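Local coordinates for protein metallo-beta-lactamase (Serratia marcescens, PDB 6K4X) that hydrolyses the beta-lactam ring of antibiotics at an active site holding two zinc ions, which in this complex is occupied by the inhibitor 4-amino-2-sulfanylbenzoic acid, at residues Asn17-Ala28 against Ser32-Thr43; Ser110-Ser118 against Val179-Ser187. One frame throughout, in Å; residues are numbered along the deposited sequence. Where two conformers were deposited one is given.

Both contacts belong to the alpha-beta/beta-alpha metallo-beta-lactamase fold and follow one another along the chain, contact 1 closing before contact 2 opens. Contact 1 sits in the seven-stranded mixed sheet: strands 18-20 and 37-40 flank strand 29-31, and the loops at their ends meet. Contact 2 joins two loops, one between helix 99-104 and strand 126-129, the other between strand 166-173 and helix 190-205. Their centres are 29 Å apart, on opposite sides of the chain's centre, and their nearest atoms are about 10 Å apart. Each approaches the two-zinc site: contact 1 through Ile-26, beside His-215 and Asp-76, and contact 2 through Gln-113 and Val-179, which line the inhibitor pocket.

Contact 1: residues Asn17-Ala28 against Ser32-Thr43; sequences NTHYVGTGGISA and SSPQGHILVDGT
Asn-17 ND2 donates to Ser-32 O at 2.9 Å, with the acceptor 3° out of the amide plane and an N-H...O angle of 168°. A chi1 of 61° sets the Asn-17 carboxamide on the side of Ser-32, while OD1 is held by Ser-161. Ser-32 N returns a bond of 3.0 Å to Asn-17 O, lying in the plane of that carbonyl, so the two residues clasp each other. His-19 adds a third link: its NE2 meets Ser-32 OG at 2.9 Å, near the ring plane, and ND1 is tied to Thr-13.

Strand 29-31 runs antiparallel to strands 18-20 and 37-40 and separates them in the mixed sheet of the metallo-beta-lactamase fold, consistent with the polar contacts lying at its Ser-32 end and most of the rest at its Ala-28 end. Beyond it, Ala-28 CA lies 3.2 Å from Val-40 O in a C-H...O contact, and the Val-21 and Leu-39 side chains cross obliquely, CG2 to CD1 at 3.9 Å.

Thr-23 and Thr-43 meet tip to tip, Thr-23 CG2 3.6 Å from Thr-43 OG1, which donates to Gly-42 O. The Thr-43 and Ile-26 side chains slide past each other in opposite directions, their CG2 atoms meeting. Thr-23 OG1, also bonded to Trp-5 O, accepts from Ile-26 N at 2.9 Å in an ST motif across Gly-24 and Gly-25. A water joins Ser-27 O to Asp-41 OD2, the latter also bound by Thr-71, while buried Asp-41 O has no polar partner. The Ile-26 side chain comes about 3 Å from that of His-215, a zinc ligand.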
loop_
_atom_site.group_PDB
_atom_site.type_symbol
_atom_site.label_atom_id
_atom_site.label_comp_id
_atom_site.label_asym_id
_atom_site.label_seq_id
_atom_site.Cartn_x
_atom_site.Cartn_y
_atom_site.Cartn_z
ATOM N N ASN A 17 -12.111 -4.884 -11.886
ATOM C CA ASN A 17 -10.882 -5.665 -11.960
ATOM C C ASN A 17 -9.941 -5.428 -10.767
ATOM O O ASN A 17 -8.749 -5.759 -10.883
ATOM C CB ASN A 17 -10.150 -5.393 -13.273
ATOM C CG ASN A 17 -9.738 -3.944 -13.441
ATOM O OD1 ASN A 17 -10.401 -3.020 -12.950
ATOM N ND2 ASN A 17 -8.666 -3.706 -14.173
ATOM N N THR A 18 -10.454 -4.864 -9.667
ATOM C CA THR A 18 -9.689 -4.695 -8.447
ATOM C C THR A 18 -10.043 -5.811 -7.469
ATOM O O THR A 18 -11.196 -5.889 -7.031
ATOM C CB THR A 18 -10.001 -3.351 -7.778
ATOM O OG1 THR A 18 -9.548 -2.282 -8.619
ATOM C CG2 THR A 18 -9.348 -3.207 -6.428
ATOM N N HIS A 19 -9.049 -6.619 -7.127
ATOM C CA HIS A 19 -9.252 -7.803 -6.268
ATOM C C HIS A 19 -8.352 -7.699 -5.036
ATOM O O HIS A 19 -7.154 -7.376 -5.179
ATOM C CB HIS A 19 -8.923 -9.099 -7.019
ATOM C CG HIS A 19 -9.453 -9.123 -8.410
ATOM N ND1 HIS A 19 -10.780 -9.362 -8.697
ATOM C CD2 HIS A 19 -8.842 -8.855 -9.580
ATOM C CE1 HIS A 19 -10.935 -9.284 -10.012
ATOM N NE2 HIS A 19 -9.767 -8.952 -10.576
ATOM N N TYR A 20 -8.890 -7.972 -3.853
ATOM C CA TYR A 20 -8.094 -8.107 -2.666
ATOM C C TYR A 20 -7.495 -9.510 -2.633
ATOM O O TYR A 20 -8.230 -10.491 -2.690
ATOM C CB TYR A 20 -8.941 -7.858 -1.424
ATOM C CG TYR A 20 -8.157 -7.823 -0.139
ATOM C CD1 TYR A 20 -7.771 -8.988 0.508
ATOM C CD2 TYR A 20 -7.776 -6.609 0.417
ATOM C CE1 TYR A 20 -7.054 -8.933 1.691
ATOM C CE2 TYR A 20 -7.071 -6.549 1.606
ATOM C CZ TYR A 20 -6.695 -7.715 2.242
ATOM O OH TYR A 20 -6.009 -7.638 3.424
ATOM N N VAL A 21 -6.159 -9.581 -2.550
ATOM C CA VAL A 21 -5.434 -10.826 -2.535
ATOM C C VAL A 21 -4.448 -10.886 -1.365
ATOM O O VAL A 21 -3.576 -11.759 -1.337
ATOM C CB VAL A 21 -4.719 -11.096 -3.870
ATOM C CG1 VAL A 21 -5.713 -11.326 -4.992
ATOM C CG2 VAL A 21 -3.713 -10.019 -4.226
ATOM N N GLY A 22 -4.559 -9.961 -0.404
ATOM C CA GLY A 22 -3.671 -9.929 0.740
ATOM C C GLY A 22 -4.019 -10.947 1.815
ATOM O O GLY A 22 -4.778 -11.910 1.637
ATOM N N THR A 23 -3.391 -10.733 2.971
ATOM C CA THR A 23 -3.576 -11.576 4.133
ATOM C C THR A 23 -4.724 -11.018 4.972
ATOM O O THR A 23 -5.358 -10.022 4.649
ATOM C CB THR A 23 -2.270 -11.655 4.931
ATOM O OG1 THR A 23 -1.964 -10.305 5.319
ATOM C CG2 THR A 23 -1.140 -12.279 4.145
ATOM N N GLY A 24 -4.993 -11.679 6.099
ATOM C CA GLY A 24 -6.010 -11.181 7.009
ATOM C C GLY A 24 -5.661 -9.821 7.575
ATOM O O GLY A 24 -6.560 -9.065 7.958
ATOM N N GLY A 25 -4.371 -9.503 7.647
ATOM C CA GLY A 25 -3.926 -8.314 8.329
ATOM C C GLY A 25 -3.226 -7.293 7.459
ATOM O O GLY A 25 -2.995 -6.180 7.938
ATOM N N ILE A 26 -2.829 -7.647 6.224
ATOM C CA ILE A 26 -2.100 -6.689 5.377
ATOM C C ILE A 26 -2.711 -6.714 3.986
ATOM O O ILE A 26 -2.870 -7.793 3.400
ATOM C CB ILE A 26 -0.591 -6.976 5.292
ATOM C CG1 ILE A 26 0.089 -6.937 6.665
ATOM C CG2 ILE A 26 0.070 -6.013 4.331
ATOM C CD1 ILE A 26 0.188 -5.556 7.272
ATOM N N SER A 27 -3.020 -5.533 3.433
ATOM C CA SER A 27 -3.596 -5.471 2.131
ATOM C C SER A 27 -2.574 -5.809 1.047
ATOM O O SER A 27 -1.428 -5.407 1.091
ATOM C CB SER A 27 -4.145 -4.108 1.853
ATOM O OG SER A 27 -5.194 -3.806 2.753
ATOM N N ALA A 28 -3.074 -6.488 0.015
ATOM C CA ALA A 28 -2.425 -6.585 -1.269
ATOM C C ALA A 28 -3.548 -6.627 -2.296
ATOM O O ALA A 28 -4.617 -7.188 -2.032
ATOM C CB ALA A 28 -1.507 -7.788 -1.382
ATOM N N SER A 32 -6.321 -6.575 -12.464
ATOM C CA SER A 32 -6.200 -7.597 -13.497
ATOM C C SER A 32 -6.554 -7.050 -14.882
ATOM O O SER A 32 -7.345 -6.116 -15.031
ATOM C CB SER A 32 -7.037 -8.800 -13.189
ATOM O OG SER A 32 -8.399 -8.438 -13.038
ATOM N N SER A 33 -5.986 -7.692 -15.911
ATOM C CA SER A 33 -6.427 -7.458 -17.255
ATOM C C SER A 33 -6.130 -8.673 -18.103
ATOM O O SER A 33 -5.258 -9.460 -17.788
ATOM C CB SER A 33 -5.786 -6.234 -17.870
ATOM O OG SER A 33 -4.558 -6.532 -18.544
ATOM N N PRO A 34 -6.790 -8.817 -19.266
ATOM C CA PRO A 34 -6.448 -9.890 -20.195
ATOM C C PRO A 34 -5.014 -9.832 -20.725
ATOM O O PRO A 34 -4.558 -10.827 -21.306
ATOM C CB PRO A 34 -7.473 -9.745 -21.331
ATOM C CG PRO A 34 -8.625 -9.002 -20.694
ATOM C CD PRO A 34 -7.963 -8.048 -19.711
ATOM N N GLN A 35 -4.334 -8.702 -20.576
ATOM C CA GLN A 35 -2.989 -8.527 -21.096
ATOM C C GLN A 35 -1.938 -8.622 -19.992
ATOM O O GLN A 35 -0.750 -8.514 -20.288
ATOM C CB GLN A 35 -2.910 -7.215 -21.870
ATOM C CG GLN A 35 -3.907 -7.229 -23.021
ATOM C CD GLN A 35 -3.859 -6.065 -23.976
ATOM O OE1 GLN A 35 -3.206 -5.059 -23.734
ATOM N NE2 GLN A 35 -4.591 -6.180 -25.074
ATOM N N GLY A 36 -2.351 -8.881 -18.757
ATOM C CA GLY A 36 -1.439 -8.967 -17.643
ATOM C C GLY A 36 -1.881 -8.086 -16.491
ATOM O O GLY A 36 -2.812 -7.262 -16.630
ATOM N N HIS A 37 -1.253 -8.302 -15.329
ATOM C CA HIS A 37 -1.754 -7.803 -14.070
ATOM C C HIS A 37 -0.696 -6.987 -13.331
ATOM O O HIS A 37 0.510 -7.149 -13.553
ATOM C CB HIS A 37 -2.204 -8.945 -13.153
ATOM C CG HIS A 37 -2.901 -10.046 -13.873
ATOM N ND1 HIS A 37 -4.012 -9.824 -14.672
ATOM C CD2 HIS A 37 -2.599 -11.356 -13.961
ATOM C CE1 HIS A 37 -4.365 -10.979 -15.194
ATOM N NE2 HIS A 37 -3.514 -11.924 -14.795
ATOM N N ILE A 38 -1.197 -6.137 -12.426
ATOM C CA ILE A 38 -0.366 -5.372 -11.508
ATOM C C ILE A 38 -0.727 -5.810 -10.094
ATOM O O ILE A 38 -1.906 -5.840 -9.746
ATOM C CB ILE A 38 -0.578 -3.868 -11.717
ATOM C CG1 ILE A 38 -0.140 -3.469 -13.130
ATOM C CG2 ILE A 38 0.142 -3.065 -10.641
ATOM C CD1 ILE A 38 -0.430 -2.033 -13.498
ATOM N N LEU A 39 0.289 -6.112 -9.280
ATOM C CA LEU A 39 0.111 -6.420 -7.873
ATOM C C LEU A 39 0.593 -5.239 -7.050
ATOM O O LEU A 39 1.690 -4.723 -7.314
ATOM C CB LEU A 39 0.923 -7.669 -7.528
ATOM C CG LEU A 39 0.940 -8.071 -6.051
ATOM C CD1 LEU A 39 -0.446 -8.491 -5.583
ATOM C CD2 LEU A 39 1.934 -9.191 -5.824
ATOM N N VAL A 40 -0.203 -4.834 -6.060
ATOM C CA VAL A 40 0.203 -3.804 -5.129
ATOM C C VAL A 40 0.481 -4.461 -3.783
ATOM O O VAL A 40 -0.432 -5.048 -3.178
ATOM C CB VAL A 40 -0.863 -2.707 -4.973
ATOM C CG1 VAL A 40 -0.340 -1.595 -4.084
ATOM C CG2 VAL A 40 -1.307 -2.190 -6.329
ATOM N N ASP A 41 1.757 -4.404 -3.392
ATOM C CA ASP A 41 2.342 -4.891 -2.144
ATOM C C ASP A 41 2.459 -6.420 -2.130
ATOM O O ASP A 41 1.853 -7.131 -2.928
ATOM C CB ASP A 41 1.679 -4.324 -0.891
ATOM C CG ASP A 41 2.191 -2.943 -0.548
ATOM O OD1 ASP A 41 3.270 -2.533 -1.080
ATOM O OD2 ASP A 41 1.513 -2.275 0.259
ATOM N N GLY A 42 3.290 -6.914 -1.203
ATOM C CA GLY A 42 3.578 -8.330 -1.079
ATOM C C GLY A 42 3.202 -8.936 0.262
ATOM O O GLY A 42 3.293 -10.162 0.413
ATOM N N THR A 43 2.790 -8.118 1.235
ATOM C CA THR A 43 2.608 -8.555 2.628
ATOM C C THR A 43 3.961 -9.009 3.185
ATOM O O THR A 43 4.989 -8.433 2.843
ATOM C CB THR A 43 1.439 -9.543 2.820
ATOM O OG1 THR A 43 1.784 -10.913 2.555
ATOM C CG2 THR A 43 0.230 -9.130 2.006
HETATM O O HOH W 1 0.148 -3.376 2.296
#

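Contact 2: residues Ser110-Ser118 against Val179-Ser187; sequences SDPQFGSLS and VSADSYRFS. With D0U (4-azanyl-2-sulfanyl-benzoic acid), chain E.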
loop_
_atom_site.group_PDB
_atom_site.type_symbol
_atom_site.label_atom_id
_atom_site.label_comp_id
_atom_site.label_asym_id
_atom_site.label_seq_id
_atom_site.Cartn_x
_atom_site.Cartn_y
_atom_site.Cartn_z
ATOM N N SER A 110 17.386 7.330 8.422
ATOM C CA SER A 110 16.399 8.397 8.284
ATOM C C SER A 110 15.006 7.938 8.728
ATOM O O SER A 110 14.143 8.763 8.967
ATOM C CB SER A 110 16.334 8.902 6.859
ATOM O OG SER A 110 16.140 7.823 5.961
ATOM N N ASP A 111 14.758 6.619 8.740
ATOM C CA ASP A 111 13.422 6.114 9.090
ATOM C C ASP A 111 13.189 6.365 10.570
ATOM O O ASP A 111 14.016 5.981 11.387
ATOM C CB ASP A 111 13.339 4.634 8.746
ATOM C CG ASP A 111 11.942 4.048 8.835
ATOM O OD1 ASP A 111 11.279 4.222 9.869
ATOM O OD2 ASP A 111 11.545 3.403 7.849
ATOM N N PRO A 112 12.080 7.018 10.976
ATOM C CA PRO A 112 11.829 7.232 12.400
ATOM C C PRO A 112 11.870 5.950 13.239
ATOM O O PRO A 112 12.207 6.017 14.416
ATOM C CB PRO A 112 10.426 7.842 12.418
ATOM C CG PRO A 112 10.336 8.575 11.086
ATOM C CD PRO A 112 11.074 7.673 10.124
ATOM N N GLN A 113 11.529 4.796 12.652
ATOM C CA GLN A 113 11.574 3.535 13.371
ATOM C C GLN A 113 12.961 2.890 13.382
ATOM O O GLN A 113 13.121 1.824 13.991
ATOM C CB GLN A 113 10.537 2.568 12.806
ATOM C CG GLN A 113 9.110 2.977 13.099
ATOM C CD GLN A 113 8.148 1.947 12.567
ATOM O OE1 GLN A 113 7.925 0.907 13.187
ATOM N NE2 GLN A 113 7.606 2.166 11.381
ATOM N N PHE A 114 13.959 3.477 12.733
ATOM C CA PHE A 114 15.282 2.879 12.703
ATOM C C PHE A 114 15.776 2.616 14.128
ATOM O O PHE A 114 15.738 3.498 15.010
ATOM C CB PHE A 114 16.271 3.802 11.997
ATOM C CG PHE A 114 17.643 3.211 11.828
ATOM C CD1 PHE A 114 17.911 2.348 10.774
ATOM C CD2 PHE A 114 18.662 3.526 12.708
ATOM C CE1 PHE A 114 19.185 1.823 10.599
ATOM C CE2 PHE A 114 19.922 2.967 12.545
ATOM C CZ PHE A 114 20.185 2.127 11.489
ATOM N N GLY A 115 16.241 1.385 14.334
ATOM C CA GLY A 115 16.611 0.873 15.657
ATOM C C GLY A 115 15.635 -0.184 16.126
ATOM O O GLY A 115 15.957 -0.988 17.023
ATOM N N SER A 116 14.437 -0.196 15.534
ATOM C CA SER A 116 13.356 -1.043 16.002
ATOM C C SER A 116 12.749 -1.867 14.860
ATOM O O SER A 116 11.818 -2.632 15.084
ATOM C CB SER A 116 12.295 -0.236 16.715
ATOM O OG SER A 116 11.539 0.543 15.796
ATOM N N LEU A 117 13.293 -1.759 13.645
ATOM C CA LEU A 117 12.711 -2.444 12.488
ATOM C C LEU A 117 13.377 -3.802 12.283
ATOM O O LEU A 117 14.574 -3.950 12.545
ATOM C CB LEU A 117 12.871 -1.597 11.222
ATOM C CG LEU A 117 12.065 -0.305 11.211
ATOM C CD1 LEU A 117 12.612 0.669 10.175
ATOM C CD2 LEU A 117 10.592 -0.602 10.968
ATOM N N SER A 118 12.606 -4.750 11.750
ATOM C CA SER A 118 13.150 -6.036 11.369
ATOM C C SER A 118 13.435 -6.029 9.870
ATOM O O SER A 118 12.630 -5.563 9.066
ATOM C CB SER A 118 12.216 -7.154 11.732
ATOM O OG SER A 118 11.994 -7.189 13.136
ATOM N N VAL A 179 5.265 7.081 13.797
ATOM C CA VAL A 179 5.642 6.033 14.776
ATOM C C VAL A 179 7.165 5.976 14.763
ATOM O O VAL A 179 7.795 6.253 13.765
ATOM C CB VAL A 179 4.994 4.683 14.415
ATOM C CG1 VAL A 179 5.279 4.304 12.981
ATOM C CG2 VAL A 179 5.367 3.507 15.311
ATOM N N SER A 180 7.777 5.665 15.899
ATOM C CA SER A 180 9.231 5.728 15.939
ATOM C C SER A 180 9.798 4.776 16.979
ATOM O O SER A 180 9.097 4.265 17.835
ATOM C CB SER A 180 9.698 7.120 16.236
ATOM O OG SER A 180 9.515 7.445 17.619
ATOM N N ALA A 181 11.119 4.637 16.912
ATOM C CA ALA A 181 11.897 4.071 18.005
ATOM C C ALA A 181 11.810 5.001 19.222
ATOM O O ALA A 181 11.555 6.191 19.105
ATOM C CB ALA A 181 13.342 3.904 17.584
ATOM N N ASP A 182 12.111 4.445 20.397
ATOM C CA ASP A 182 12.090 5.184 21.651
ATOM C C ASP A 182 13.068 6.366 21.608
ATOM O O ASP A 182 12.840 7.374 22.287
ATOM C CB ASP A 182 12.421 4.262 22.829
ATOM C CG ASP A 182 11.267 3.351 23.207
ATOM O OD1 ASP A 182 10.138 3.622 22.766
ATOM O OD2 ASP A 182 11.499 2.371 23.949
ATOM N N SER A 183 14.165 6.249 20.857
ATOM C CA SER A 183 15.232 7.250 20.828
ATOM C C SER A 183 14.946 8.413 19.873
ATOM O O SER A 183 15.795 9.280 19.728
ATOM C CB SER A 183 16.518 6.557 20.456
ATOM O OG SER A 183 16.351 5.923 19.194
ATOM N N TYR A 184 13.794 8.409 19.189
ATOM C CA TYR A 184 13.534 9.383 18.124
ATOM C C TYR A 184 12.536 10.456 18.558
ATOM O O TYR A 184 11.471 10.136 19.114
ATOM C CB TYR A 184 12.950 8.657 16.924
ATOM C CG TYR A 184 12.823 9.468 15.666
ATOM C CD1 TYR A 184 13.867 9.516 14.774
ATOM C CD2 TYR A 184 11.648 10.119 15.346
ATOM C CE1 TYR A 184 13.763 10.219 13.589
ATOM C CE2 TYR A 184 11.517 10.793 14.153
ATOM C CZ TYR A 184 12.576 10.849 13.273
ATOM O OH TYR A 184 12.427 11.531 12.086
ATOM N N ARG A 185 12.865 11.711 18.258
ATOM C CA ARG A 185 11.998 12.839 18.544
ATOM C C ARG A 185 11.559 13.479 17.229
ATOM O O ARG A 185 12.383 14.081 16.511
ATOM C CB ARG A 185 12.749 13.821 19.450
ATOM C CG ARG A 185 11.902 14.985 19.921
ATOM C CD ARG A 185 12.572 15.760 21.034
ATOM N NE ARG A 185 11.633 16.641 21.724
ATOM C CZ ARG A 185 11.455 17.930 21.493
ATOM N NH1 ARG A 185 10.485 18.558 22.128
ATOM N NH2 ARG A 185 12.194 18.575 20.606
ATOM N N PHE A 186 10.261 13.413 16.928
ATOM C CA PHE A 186 9.776 13.985 15.683
ATOM C C PHE A 186 10.045 15.488 15.657
ATOM O O PHE A 186 10.338 16.033 14.585
ATOM C CB PHE A 186 8.277 13.744 15.498
ATOM C CG PHE A 186 7.982 12.404 14.891
ATOM C CD1 PHE A 186 7.927 12.250 13.515
ATOM C CD2 PHE A 186 7.804 11.282 15.693
ATOM C CE1 PHE A 186 7.731 11.001 12.948
ATOM C CE2 PHE A 186 7.555 10.046 15.121
ATOM C CZ PHE A 186 7.526 9.904 13.750
ATOM N N SER A 187 9.922 16.143 16.811
ATOM C CA SER A 187 10.087 17.572 16.906
ATOM C C SER A 187 11.508 18.007 16.521
ATOM O O SER A 187 11.742 19.207 16.326
ATOM C CB SER A 187 9.727 18.055 18.286
ATOM O OG SER A 187 8.365 17.814 18.597
HETATM O O2 D0U E . 2.188 0.857 8.344
HETATM C C7 D0U E . 2.010 1.430 9.441
HETATM O O1 D0U E . 1.183 2.378 9.576
HETATM C C3 D0U E . 2.782 1.038 10.650
HETATM C C2 D0U E . 2.319 1.573 11.883
HETATM C C4 D0U E . 3.897 0.181 10.626
HETATM S S1 D0U E . 4.569 -0.670 9.308
HETATM C C5 D0U E . 4.535 -0.071 11.862
HETATM C C6 D0U E . 4.094 0.468 13.072
HETATM N N1 D0U E . 4.728 0.163 14.270
HETATM C C1 D0U E . 2.982 1.261 13.070
HETATM O O HOH W 2 14.563 11.133 10.319
#
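Pro-112 lies against Tyr-184 where two loops of the metallo-beta-lactamase fold meet at the edge of the inhibitor pocket. Just before the proline, Asp-111 holds Gln-113 N through OD1 at 2.9 Å, an Asx turn that uses the anti lone pair of the carboxylate. Its OD2 bonds to His-74, a zinc ligand, so one aspartate both shapes the loop and contacts the first metal shell. Pro-112 CA stands 3.7 Å from the Tyr-184 ring centroid and 9° off the normal, a CH-pi contact over the face. Pro-112 CB also approaches Phe-186 CZ. Tyr-184 is set beneath the proline by a chi1 of -171°, CG trans to the backbone N; its CE2 in turn sits over the centre of the Phe-186 ring. Pro-112 O accepts from Ala-181 N at 3.1 Å, the donor tilted 29° from the carbonyl plane. This is the direct hydrogen bond between the segments.

Gln-113 is the third residue of the type I turn from Asp-111 to Phe-114 and opens the type II turn that ends at Ser-116. Its chain extends past CG and crosses Val-179, bringing NE2 to 3.5 Å from CG1. Gln-113 OE1 comes 3.5 Å from the inhibitor's amino nitrogen N1, and Val-179 CG2 approaches the same N1 at 3.6 Å. The inhibitor is hydrogen-bonded to Ser-175 and Thr-177.

At Phe-114 the backbone, not the ring, makes the contact: O lies 3.5 Å from Ala-181 CB. In one of its two conformers, Ser-116 donates from OG to Gln-113 O, in the carbonyl plane, at 2.7 Å.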